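Local coordinates for outer membrane associated protein (Francisella tularensis subsp. tularensis, PDB 6U83) that probably holds the outer membrane to peptidoglycan through its OmpA-like domain, the part described here, and may also have porin activity, at residues Phe39-Asp44 / Gly150-Ser155; Thr62-Ala65 / Thr70-Ala73; Gly98-Gly103 / Glu118-Ala123. One frame throughout, in Å; residues are numbered along the deposited sequence.

Interaction 1 (Phe39-Asp44 / Gly150-Ser155); sequences FNLTED and GGIHKS
The isobutyl group of Leu41 meets Ile152 and Gly150 at the surface of the domain, a small and purely van der Waals contact. Its branch carbon CG lies 4.3 Å from Ile152 CG2, the methyl branch of the isoleucine. Leu41 CD1 comes equally near the carbonyl, 4.3 Å from Gly150 O. With CG1 of Ile152 set between the backbone N and the carbonyl carbon (chi1 65°), CG2 falls beside the N and faces the leucine. Between the two touching residues, Gly151 has a positive phi of 93°, a conformation natural to glycine, and it turns the chain here. Two loops of the OmpA-like fold are thus brought together: one joins strands 33-34 and 46-52 and is bridged by the disulfide Cys35-Cys48, the other leads from strand 138-142 to strand 161-172. Further out each loop is braced from within. Thr42 OG1 donates to Phe39 O (2.9 Å), closing a turn around Leu41, and Ser155 N donates to His153 ND1 (3.0 Å, 165°) close to the imidazole plane. Arg158 gives a hydrogen bond to the carbonyl of Leu41, and the Phe39 ring meets that of Tyr59.

Interaction 2 (Thr62-Ala65 / Thr70-Ala73); sequences TKFA and TLNA
Phe64 and Leu71 share one first torsion, CG anti to the carbonyl carbon (chi1 -69° and -60°), and their side chains run side by side, pointing the same way. Two residues before Phe64, Thr62 turns CG2 anti to the backbone N, and its side chain crosses that of Leu71 at about a right angle. Leu71 CD2 is the shared partner: it touches Phe64 CZ at 3.8 Å and, on the strand, Thr62 CG2 at 3.9 Å. The ring also approaches the loop backbone obliquely, Phe64 CD2 lying 3.2 Å from Thr70 O. This is the turn from the end of strand 55-63 into helix 73-89 of the OmpA-like domain. Leu71 packs between two helices, on Ile79 of helix 73-89 and on Val124 and Tyr127 of helix 110-130, while Phe64 lies against Arg120 and Thr62 also meets Ile79. Asn72 is the N-cap of helix 73-89, its OD1 accepting from Gly75 N. Its ND2 lies 4.1 Å from Lys63 O, a van der Waals approach. The ammonium group of Lys63 leads away from the contact and is bound by the carbonyls of Arg158 and Asn40. Thr62 is hydrogen-bonded through the backbone to Val162 of strand 161-172, and Phe64 to Gln160 just before it.

Interaction 3 (Gly98-Gly103 / Glu118-Ala123); sequences GYASQG and EKRAQA. With DAL (D-alanine), chain D.
The D-alanine pocket of this OmpA-like domain is built where the chain leaving strand 94-98 passes over helix 110-130, and Arg120 joins the two. Its side chain, extended from CG to NE, reaches from the helix so that the edge of the guanidinium faces both the loop and the ligand. Arg120 NH1 bonds to two acceptors: it donates to Tyr99 O at 3.0 Å, in the carbonyl plane on a lone pair, and to the D-alanine OXT at 2.8 Å (158°). Arg120 NH2 takes the other carboxylate oxygen, D-alanine O, at a very short modelled distance. The paired bonds hold the carboxylate at the guanidinium edge, and the opposed charges would strengthen the grip. NE donates to Lys68 O, which together with the Tyr99 bond fixes the rotation of the group. From the loop, Ser101 N donates to OXT at 3.0 Å (156°), giving that oxygen a second donor, while Ala100 CB lies 3.2 Å from OXT. The ligand amino group is directed to the carbonyl Ser101 O, again modelled very short, and weakly to Ser101 OG at 3.2 Å; this hydroxyl is also paired with Gln160 OE1. Asn113 OD1 and Asp67 N complete the polar shell. At the end of strand 94-98 the backbones come close, Gly98 CA lying 4.7 Å from Ala121 CA. Having no side chain, Gly98 lets the helix approach, and Ala121 CB packs 3.9 Å from Gly98 N. A buried arginine on the helix, facing a loop that binds an amino acid's ammonium and carboxylate groups, is consistent with the peptidoglycan-binding site of OmpA-like domains, where an arginine takes part in binding the diaminopimelate of the peptide stem.

Interactions 2 and 3 follow one another along the chain, and both are nested within the loop closed by interaction 1. Their centres lie about 11 Å apart, and they meet at Arg120: its NE is 3.5 Å from Phe64 CB, and its NH2 makes a weak hydrogen bond to Ala65 O. The Phe64 side chain is about 6 Å from D-alanine, next to the arginine that binds it. Interaction 1 is more peripheral, its Ile152 side chain about 12 Å from the ligand. It still reaches both others: Lys63 NZ is 3.1 Å from Asn40 O, and Gln102 N is 3.0 Å from Lys154 O, beside the ligand-binding Ser101.

Interaction 1 (Phe39-Asp44 / Gly150-Ser155)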
ATOM      1  N   PHE A  39      -4.900  10.203   5.272  1.00 90.83           N
ATOM      2  CA  PHE A  39      -4.152  10.099   4.026  1.00 95.81           C
ATOM      3  C   PHE A  39      -4.761   9.089   3.056  1.00103.53           C
ATOM      4  O   PHE A  39      -4.446   9.124   1.863  1.00106.73           O
ATOM      5  CB  PHE A  39      -2.704   9.717   4.324  1.00 91.98           C
ATOM      6  CG  PHE A  39      -2.544   8.301   4.767  1.00102.40           C
ATOM      7  CD1 PHE A  39      -2.349   7.285   3.835  1.00107.07           C
ATOM      8  CD2 PHE A  39      -2.600   7.974   6.113  1.00110.86           C
ATOM      9  CE1 PHE A  39      -2.216   5.967   4.237  1.00106.32           C
ATOM     10  CE2 PHE A  39      -2.460   6.657   6.528  1.00110.07           C
ATOM     11  CZ  PHE A  39      -2.267   5.652   5.586  1.00108.17           C
ATOM     12  N   ASN A  40      -5.601   8.179   3.540  1.00106.62           N
ATOM     13  CA  ASN A  40      -6.205   7.159   2.694  1.00102.29           C
ATOM     14  C   ASN A  40      -7.468   7.644   2.005  1.00109.60           C
ATOM     15  O   ASN A  40      -7.986   6.942   1.126  1.00 92.47           O
ATOM     16  CB  ASN A  40      -6.528   5.915   3.522  1.00102.44           C
ATOM     17  CG  ASN A  40      -7.282   6.250   4.799  1.00115.30           C
ATOM     18  OD1 ASN A  40      -7.635   7.410   5.048  1.00119.88           O
ATOM     19  ND2 ASN A  40      -7.534   5.234   5.618  1.00117.43           N
ATOM     20  N   LEU A  41      -7.980   8.814   2.387  1.00 85.06           N
ATOM     21  CA  LEU A  41      -9.126   9.392   1.705  1.00 87.52           C
ATOM     22  C   LEU A  41      -8.719  10.196   0.472  1.00 91.49           C
ATOM     23  O   LEU A  41      -9.526  10.970  -0.055  1.00 87.23           O
ATOM     24  CB  LEU A  41      -9.935  10.248   2.678  1.00 94.51           C
ATOM     25  CG  LEU A  41     -11.057   9.511   3.419  1.00 94.80           C
ATOM     26  CD1 LEU A  41     -10.581   8.205   4.075  1.00 82.34           C
ATOM     27  CD2 LEU A  41     -11.708  10.428   4.444  1.00 99.45           C
ATOM     28  N   THR A  42      -7.480  10.032   0.019  1.00 97.22           N
ATOM     29  CA  THR A  42      -7.057  10.502  -1.292  1.00105.75           C
ATOM     30  C   THR A  42      -7.497   9.507  -2.355  1.00103.99           C
ATOM     31  O   THR A  42      -7.354   8.293  -2.180  1.00103.54           O
ATOM     32  CB  THR A  42      -5.538  10.645  -1.336  1.00108.24           C
ATOM     33  OG1 THR A  42      -4.946   9.387  -0.969  1.00 93.80           O
ATOM     34  CG2 THR A  42      -5.069  11.725  -0.372  1.00113.56           C
ATOM     35  N   GLU A  43      -8.023  10.018  -3.466  1.00103.02           N
ATOM     36  CA  GLU A  43      -8.326   9.164  -4.604  1.00105.96           C
ATOM     37  C   GLU A  43      -7.130   9.000  -5.532  1.00102.68           C
ATOM     38  O   GLU A  43      -7.300   8.660  -6.709  1.00112.58           O
ATOM     39  CB  GLU A  43      -9.534   9.696  -5.375  1.00120.47           C
ATOM     40  CG  GLU A  43     -10.309   8.581  -6.085  1.00130.20           C
ATOM     41  CD  GLU A  43     -11.757   8.939  -6.351  1.00140.53           C
ATOM     42  OE1 GLU A  43     -12.179   8.880  -7.524  1.00146.08           O
ATOM     43  OE2 GLU A  43     -12.475   9.275  -5.387  1.00143.50           O
ATOM     44  N   ASP A  44      -5.929   9.248  -5.030  1.00 99.22           N
ATOM     45  CA  ASP A  44      -4.693   9.043  -5.761  1.00105.75           C
ATOM     46  C   ASP A  44      -3.866   7.997  -5.029  1.00 97.14           C
ATOM     47  O   ASP A  44      -4.023   7.799  -3.818  1.00 95.76           O
ATOM     48  CB  ASP A  44      -3.885  10.357  -5.882  1.00124.07           C
ATOM     49  CG  ASP A  44      -4.596  11.421  -6.714  1.00140.91           C
ATOM     50  OD1 ASP A  44      -5.697  11.144  -7.240  1.00146.56           O
ATOM     51  OD2 ASP A  44      -4.047  12.539  -6.844  1.00145.71           O
ATOM     52  N   GLY A 150     -13.359   3.648   6.557  1.00 79.17           N
ATOM     53  CA  GLY A 150     -14.287   4.306   7.448  1.00 86.87           C
ATOM     54  C   GLY A 150     -14.581   5.721   6.986  1.00 89.51           C
ATOM     55  O   GLY A 150     -13.703   6.439   6.501  1.00 80.03           O
ATOM     56  N   GLY A 151     -15.845   6.117   7.124  1.00 95.61           N
ATOM     57  CA  GLY A 151     -16.271   7.464   6.822  1.00 91.40           C
ATOM     58  C   GLY A 151     -16.792   7.684   5.420  1.00 89.83           C
ATOM     59  O   GLY A 151     -17.307   8.769   5.133  1.00 88.18           O
ATOM     60  N   ILE A 152     -16.681   6.701   4.531  1.00 88.28           N
ATOM     61  CA  ILE A 152     -17.162   6.854   3.169  1.00 83.02           C
ATOM     62  C   ILE A 152     -18.132   5.719   2.869  1.00 77.79           C
ATOM     63  O   ILE A 152     -18.222   4.738   3.606  1.00 84.83           O
ATOM     64  CB  ILE A 152     -16.006   6.904   2.153  1.00 74.81           C
ATOM     65  CG1 ILE A 152     -15.262   5.579   2.126  1.00 70.26           C
ATOM     66  CG2 ILE A 152     -15.028   8.035   2.533  1.00 68.63           C
ATOM     67  CD1 ILE A 152     -14.025   5.597   1.258  1.00 69.58           C
ATOM     68  N   HIS A 153     -18.906   5.894   1.805  1.00 73.15           N
ATOM     69  CA  HIS A 153     -19.835   4.855   1.390  1.00 74.36           C
ATOM     70  C   HIS A 153     -19.054   3.643   0.892  1.00 71.99           C
ATOM     71  O   HIS A 153     -17.926   3.765   0.406  1.00 72.17           O
ATOM     72  CB  HIS A 153     -20.768   5.391   0.305  1.00 76.29           C
ATOM     73  CG  HIS A 153     -21.973   4.537   0.050  1.00 84.36           C
ATOM     74  ND1 HIS A 153     -21.940   3.423  -0.763  1.00 89.86           N
ATOM     75  CD2 HIS A 153     -23.255   4.656   0.470  1.00 89.36           C
ATOM     76  CE1 HIS A 153     -23.144   2.879  -0.817  1.00 86.42           C
ATOM     77  NE2 HIS A 153     -23.961   3.611  -0.080  1.00 91.56           N
ATOM     78  N   LYS A 154     -19.654   2.459   1.033  1.00 67.90           N
ATOM     79  CA  LYS A 154     -18.966   1.237   0.625  1.00 67.25           C
ATOM     80  C   LYS A 154     -18.707   1.178  -0.880  1.00 73.02           C
ATOM     81  O   LYS A 154     -17.814   0.440  -1.320  1.00 72.81           O
ATOM     82  CB  LYS A 154     -19.778   0.022   1.059  1.00 65.67           C
ATOM     83  CG  LYS A 154     -20.009  -0.059   2.552  1.00 80.59           C
ATOM     84  CD  LYS A 154     -20.945  -1.213   2.878  1.00 95.42           C
ATOM     85  CE  LYS A 154     -20.799  -1.677   4.317  1.00103.59           C
ATOM     86  NZ  LYS A 154     -21.529  -2.963   4.517  1.00114.48           N
ATOM     87  N   SER A 155     -19.466   1.921  -1.682  1.00 69.85           N
ATOM     88  CA  SER A 155     -19.302   1.910  -3.128  1.00 65.02           C
ATOM     89  C   SER A 155     -18.333   2.979  -3.616  1.00 65.52           C
ATOM     90  O   SER A 155     -18.200   3.183  -4.829  1.00 72.00           O
ATOM     91  CB  SER A 155     -20.659   2.092  -3.792  1.00 73.63           C
ATOM     92  OG  SER A 155     -21.262   3.287  -3.336  1.00 78.96           O
TER

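Interaction 2 (Thr62-Ala65 / Thr70-Ala73)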
ATOM      1  N   THR A  62      -2.425   2.222  -2.869  1.00 64.37           N
ATOM      2  CA  THR A  62      -2.532   2.271  -4.320  1.00 67.50           C
ATOM      3  C   THR A  62      -3.990   2.084  -4.721  1.00 63.48           C
ATOM      4  O   THR A  62      -4.647   1.139  -4.269  1.00 61.17           O
ATOM      5  CB  THR A  62      -1.669   1.171  -4.943  1.00 79.30           C
ATOM      6  OG1 THR A  62      -0.281   1.447  -4.702  1.00 83.12           O
ATOM      7  CG2 THR A  62      -1.908   1.073  -6.425  1.00 76.64           C
ATOM      8  N   LYS A  63      -4.492   2.979  -5.564  1.00 64.63           N
ATOM      9  CA  LYS A  63      -5.888   2.986  -5.975  1.00 61.80           C
ATOM     10  C   LYS A  63      -6.030   2.406  -7.375  1.00 64.27           C
ATOM     11  O   LYS A  63      -5.082   2.396  -8.166  1.00 62.10           O
ATOM     12  CB  LYS A  63      -6.454   4.407  -5.946  1.00 75.06           C
ATOM     13  CG  LYS A  63      -6.247   5.115  -4.626  1.00 76.48           C
ATOM     14  CD  LYS A  63      -7.412   4.910  -3.697  1.00 64.23           C
ATOM     15  CE  LYS A  63      -6.936   5.039  -2.279  1.00 62.12           C
ATOM     16  NZ  LYS A  63      -8.058   5.009  -1.326  1.00 75.31           N
ATOM     17  N   PHE A  64      -7.241   1.934  -7.675  1.00 48.91           N
ATOM     18  CA  PHE A  64      -7.560   1.295  -8.943  1.00 54.23           C
ATOM     19  C   PHE A  64      -8.865   1.837  -9.506  1.00 53.23           C
ATOM     20  O   PHE A  64      -9.811   2.124  -8.762  1.00 53.11           O
ATOM     21  CB  PHE A  64      -7.709  -0.235  -8.787  1.00 57.41           C
ATOM     22  CG  PHE A  64      -6.436  -0.953  -8.484  1.00 55.88           C
ATOM     23  CD1 PHE A  64      -5.979  -1.059  -7.179  1.00 55.34           C
ATOM     24  CD2 PHE A  64      -5.711  -1.565  -9.501  1.00 54.87           C
ATOM     25  CE1 PHE A  64      -4.820  -1.764  -6.891  1.00 58.75           C
ATOM     26  CE2 PHE A  64      -4.539  -2.275  -9.208  1.00 51.63           C
ATOM     27  CZ  PHE A  64      -4.095  -2.360  -7.903  1.00 51.83           C
ATOM     28  N   ALA A  65      -8.927   1.933 -10.834  1.00 55.59           N
ATOM     29  CA  ALA A  65     -10.185   2.267 -11.483  1.00 60.06           C
ATOM     30  C   ALA A  65     -11.194   1.116 -11.357  1.00 72.53           C
ATOM     31  O   ALA A  65     -10.855  -0.035 -11.046  1.00 75.26           O
ATOM     32  CB  ALA A  65      -9.957   2.596 -12.959  1.00 59.84           C
ATOM     33  N   THR A  70      -5.313  -3.300 -13.043  1.00 57.86           N
ATOM     34  CA  THR A  70      -4.138  -2.715 -13.663  1.00 73.53           C
ATOM     35  C   THR A  70      -3.637  -1.522 -12.861  1.00 73.35           C
ATOM     36  O   THR A  70      -4.432  -0.740 -12.335  1.00 73.75           O
ATOM     37  CB  THR A  70      -4.499  -2.256 -15.073  1.00 83.93           C
ATOM     38  OG1 THR A  70      -5.124  -3.340 -15.769  1.00 93.62           O
ATOM     39  CG2 THR A  70      -3.270  -1.804 -15.816  1.00 85.07           C
ATOM     40  N   LEU A  71      -2.316  -1.368 -12.791  1.00 68.76           N
ATOM     41  CA  LEU A  71      -1.699  -0.248 -12.090  1.00 63.01           C
ATOM     42  C   LEU A  71      -1.603   0.952 -13.012  1.00 68.00           C
ATOM     43  O   LEU A  71      -1.374   0.795 -14.215  1.00 69.26           O
ATOM     44  CB  LEU A  71      -0.296  -0.605 -11.607  1.00 60.86           C
ATOM     45  CG  LEU A  71      -0.201  -1.779 -10.636  1.00 69.68           C
ATOM     46  CD1 LEU A  71       1.229  -2.272 -10.564  1.00 63.14           C
ATOM     47  CD2 LEU A  71      -0.711  -1.380  -9.254  1.00 70.91           C
ATOM     48  N   ASN A  72      -1.746   2.150 -12.442  1.00 64.14           N
ATOM     49  CA  ASN A  72      -1.501   3.379 -13.181  1.00 74.06           C
ATOM     50  C   ASN A  72      -0.147   3.954 -12.775  1.00 76.56           C
ATOM     51  O   ASN A  72       0.574   3.391 -11.947  1.00 73.57           O
ATOM     52  CB  ASN A  72      -2.636   4.391 -12.972  1.00 73.94           C
ATOM     53  CG  ASN A  72      -2.897   4.703 -11.504  1.00 79.07           C
ATOM     54  OD1 ASN A  72      -1.986   4.712 -10.678  1.00 83.21           O
ATOM     55  ND2 ASN A  72      -4.155   4.971 -11.178  1.00 79.76           N
ATOM     56  N   ALA A  73       0.198   5.097 -13.372  1.00 78.90           N
ATOM     57  CA  ALA A  73       1.509   5.697 -13.145  1.00 71.51           C
ATOM     58  C   ALA A  73       1.680   6.137 -11.697  1.00 74.26           C
ATOM     59  O   ALA A  73       2.764   5.984 -11.117  1.00 77.30           O
ATOM     60  CB  ALA A  73       1.699   6.877 -14.096  1.00 75.76           C
TER

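Interaction 3 (Gly98-Gly103 / Glu118-Ala123)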
ATOM      1  N   GLY A  98      -5.414  -6.512  -0.844  1.00 57.63           N
ATOM      2  CA  GLY A  98      -6.257  -5.961  -1.881  1.00 50.18           C
ATOM      3  C   GLY A  98      -7.700  -5.805  -1.424  1.00 54.72           C
ATOM      4  O   GLY A  98      -8.212  -6.619  -0.668  1.00 61.53           O
ATOM      5  N   TYR A  99      -8.362  -4.761  -1.916  1.00 56.86           N
ATOM      6  CA  TYR A  99      -9.734  -4.487  -1.520  1.00 53.33           C
ATOM      7  C   TYR A  99     -10.556  -4.102  -2.743  1.00 56.72           C
ATOM      8  O   TYR A  99     -10.023  -3.819  -3.828  1.00 54.82           O
ATOM      9  CB  TYR A  99      -9.807  -3.369  -0.469  1.00 48.86           C
ATOM     10  CG  TYR A  99      -9.075  -3.678   0.809  1.00 49.21           C
ATOM     11  CD1 TYR A  99      -9.758  -4.166   1.917  1.00 54.99           C
ATOM     12  CD2 TYR A  99      -7.691  -3.492   0.913  1.00 56.07           C
ATOM     13  CE1 TYR A  99      -9.088  -4.462   3.098  1.00 62.22           C
ATOM     14  CE2 TYR A  99      -7.005  -3.789   2.108  1.00 60.35           C
ATOM     15  CZ  TYR A  99      -7.719  -4.274   3.187  1.00 62.81           C
ATOM     16  OH  TYR A  99      -7.085  -4.572   4.367  1.00 74.48           O
ATOM     17  N   ALA A 100     -11.874  -4.076  -2.544  1.00 52.59           N
ATOM     18  CA  ALA A 100     -12.800  -3.695  -3.596  1.00 55.69           C
ATOM     19  C   ALA A 100     -13.884  -2.796  -3.008  1.00 59.14           C
ATOM     20  O   ALA A 100     -14.062  -2.706  -1.790  1.00 60.19           O
ATOM     21  CB  ALA A 100     -13.402  -4.943  -4.286  1.00 53.89           C
ATOM     22  N   SER A 101     -14.586  -2.096  -3.886  1.00 53.97           N
ATOM     23  CA  SER A 101     -15.784  -1.399  -3.455  1.00 54.93           C
ATOM     24  C   SER A 101     -16.981  -2.327  -3.619  1.00 64.29           C
ATOM     25  O   SER A 101     -16.970  -3.256  -4.428  1.00 61.13           O
ATOM     26  CB  SER A 101     -15.988  -0.120  -4.269  1.00 63.56           C
ATOM     27  OG  SER A 101     -16.162  -0.415  -5.650  1.00 54.27           O
ATOM     28  N   GLN A 102     -18.018  -2.090  -2.833  1.00 70.25           N
ATOM     29  CA  GLN A 102     -19.264  -2.833  -3.009  1.00 65.57           C
ATOM     30  C   GLN A 102     -20.165  -1.990  -3.893  1.00 65.56           C
ATOM     31  O   GLN A 102     -20.758  -1.011  -3.436  1.00 69.33           O
ATOM     32  CB  GLN A 102     -19.947  -3.148  -1.686  1.00 65.72           C
ATOM     33  CG  GLN A 102     -21.241  -3.908  -1.924  1.00 65.54           C
ATOM     34  CD  GLN A 102     -21.998  -4.216  -0.657  1.00 71.14           C
ATOM     35  OE1 GLN A 102     -21.683  -3.691   0.406  1.00 74.77           O
ATOM     36  NE2 GLN A 102     -23.011  -5.071  -0.763  1.00 69.30           N
ATOM     37  N   GLY A 103     -20.270  -2.369  -5.168  1.00 64.10           N
ATOM     38  CA  GLY A 103     -21.025  -1.558  -6.105  1.00 67.20           C
ATOM     39  C   GLY A 103     -22.520  -1.763  -6.040  1.00 75.29           C
ATOM     40  O   GLY A 103     -23.281  -0.884  -6.454  1.00 84.34           O
ATOM     41  N   GLU A 118      -8.011  -9.939  -4.909  1.00 52.16           N
ATOM     42  CA  GLU A 118      -6.839 -10.798  -5.015  1.00 61.95           C
ATOM     43  C   GLU A 118      -6.004 -10.436  -6.233  1.00 60.07           C
ATOM     44  O   GLU A 118      -4.771 -10.423  -6.164  1.00 62.34           O
ATOM     45  CB  GLU A 118      -7.261 -12.268  -5.097  1.00 66.59           C
ATOM     46  CG  GLU A 118      -7.912 -12.816  -3.840  1.00 78.71           C
ATOM     47  CD  GLU A 118      -8.402 -14.254  -4.002  1.00100.50           C
ATOM     48  OE1 GLU A 118      -7.610 -15.121  -4.417  1.00116.45           O
ATOM     49  OE2 GLU A 118      -9.589 -14.523  -3.727  1.00105.87           O
ATOM     50  N   LYS A 119      -6.664 -10.174  -7.363  1.00 53.72           N
ATOM     51  CA  LYS A 119      -5.960  -9.792  -8.580  1.00 56.46           C
ATOM     52  C   LYS A 119      -5.245  -8.464  -8.405  1.00 64.09           C
ATOM     53  O   LYS A 119      -4.182  -8.253  -9.001  1.00 61.56           O
ATOM     54  CB  LYS A 119      -6.936  -9.686  -9.751  1.00 56.85           C
ATOM     55  CG  LYS A 119      -7.553 -10.999 -10.268  1.00 53.25           C
ATOM     56  CD  LYS A 119      -8.529 -10.668 -11.421  1.00 56.83           C
ATOM     57  CE  LYS A 119      -9.023 -11.893 -12.132  1.00 57.20           C
ATOM     58  NZ  LYS A 119      -9.999 -11.500 -13.214  1.00 57.36           N
ATOM     59  N   ARG A 120      -5.811  -7.557  -7.598  1.00 56.83           N
ATOM     60  CA  ARG A 120      -5.156  -6.278  -7.348  1.00 60.96           C
ATOM     61  C   ARG A 120      -3.891  -6.477  -6.519  1.00 65.18           C
ATOM     62  O   ARG A 120      -2.813  -5.982  -6.878  1.00 58.80           O
ATOM     63  CB  ARG A 120      -6.141  -5.326  -6.660  1.00 54.74           C
ATOM     64  CG  ARG A 120      -7.255  -4.786  -7.613  1.00 58.67           C
ATOM     65  CD  ARG A 120      -8.309  -3.905  -6.892  1.00 50.94           C
ATOM     66  NE  ARG A 120      -9.157  -3.254  -7.887  1.00 56.03           N
ATOM     67  CZ  ARG A 120     -10.420  -2.878  -7.692  1.00 57.27           C
ATOM     68  NH1 ARG A 120     -11.029  -3.093  -6.525  1.00 46.76           N
ATOM     69  NH2 ARG A 120     -11.070  -2.272  -8.680  1.00 51.55           N
ATOM     70  N   ALA A 121      -3.997  -7.226  -5.416  1.00 62.90           N
ATOM     71  CA  ALA A 121      -2.812  -7.561  -4.630  1.00 63.06           C
ATOM     72  C   ALA A 121      -1.755  -8.257  -5.483  1.00 58.80           C
ATOM     73  O   ALA A 121      -0.555  -7.983  -5.348  1.00 61.50           O
ATOM     74  CB  ALA A 121      -3.197  -8.461  -3.460  1.00 65.08           C
ATOM     75  N   GLN A 122      -2.177  -9.153  -6.373  1.00 54.01           N
ATOM     76  CA  GLN A 122      -1.205  -9.856  -7.207  1.00 66.39           C
ATOM     77  C   GLN A 122      -0.526  -8.903  -8.178  1.00 70.77           C
ATOM     78  O   GLN A 122       0.675  -9.036  -8.457  1.00 66.50           O
ATOM     79  CB  GLN A 122      -1.870 -10.997  -7.974  1.00 65.81           C
ATOM     80  CG  GLN A 122      -0.847 -11.904  -8.646  1.00 76.35           C
ATOM     81  CD  GLN A 122       0.187 -12.451  -7.654  1.00 85.16           C
ATOM     82  OE1 GLN A 122      -0.165 -13.031  -6.620  1.00 85.17           O
ATOM     83  NE2 GLN A 122       1.468 -12.266  -7.971  1.00 84.80           N
ATOM     84  N   ALA A 123      -1.287  -7.952  -8.722  1.00 67.99           N
ATOM     85  CA  ALA A 123      -0.714  -6.913  -9.567  1.00 65.54           C
ATOM     86  C   ALA A 123       0.379  -6.159  -8.823  1.00 66.49           C
ATOM     87  O   ALA A 123       1.515  -6.047  -9.301  1.00 70.40           O
ATOM     88  CB  ALA A 123      -1.812  -5.947 -10.027  1.00 53.52           C
TER
HETATM   89  N   DAL D 403     -16.512  -3.296  -6.885  1.00 51.20           N
HETATM   90  CA  DAL D 403     -15.815  -2.697  -8.014  1.00 51.52           C
HETATM   91  CB  DAL D 403     -16.075  -3.505  -9.296  1.00 54.50           C
HETATM   92  C   DAL D 403     -14.315  -2.546  -7.768  1.00 59.08           C
HETATM   93  O   DAL D 403     -13.596  -2.186  -8.704  1.00 66.34           O
HETATM   94  OXT DAL D 403     -13.793  -2.773  -6.660  1.00 60.09           O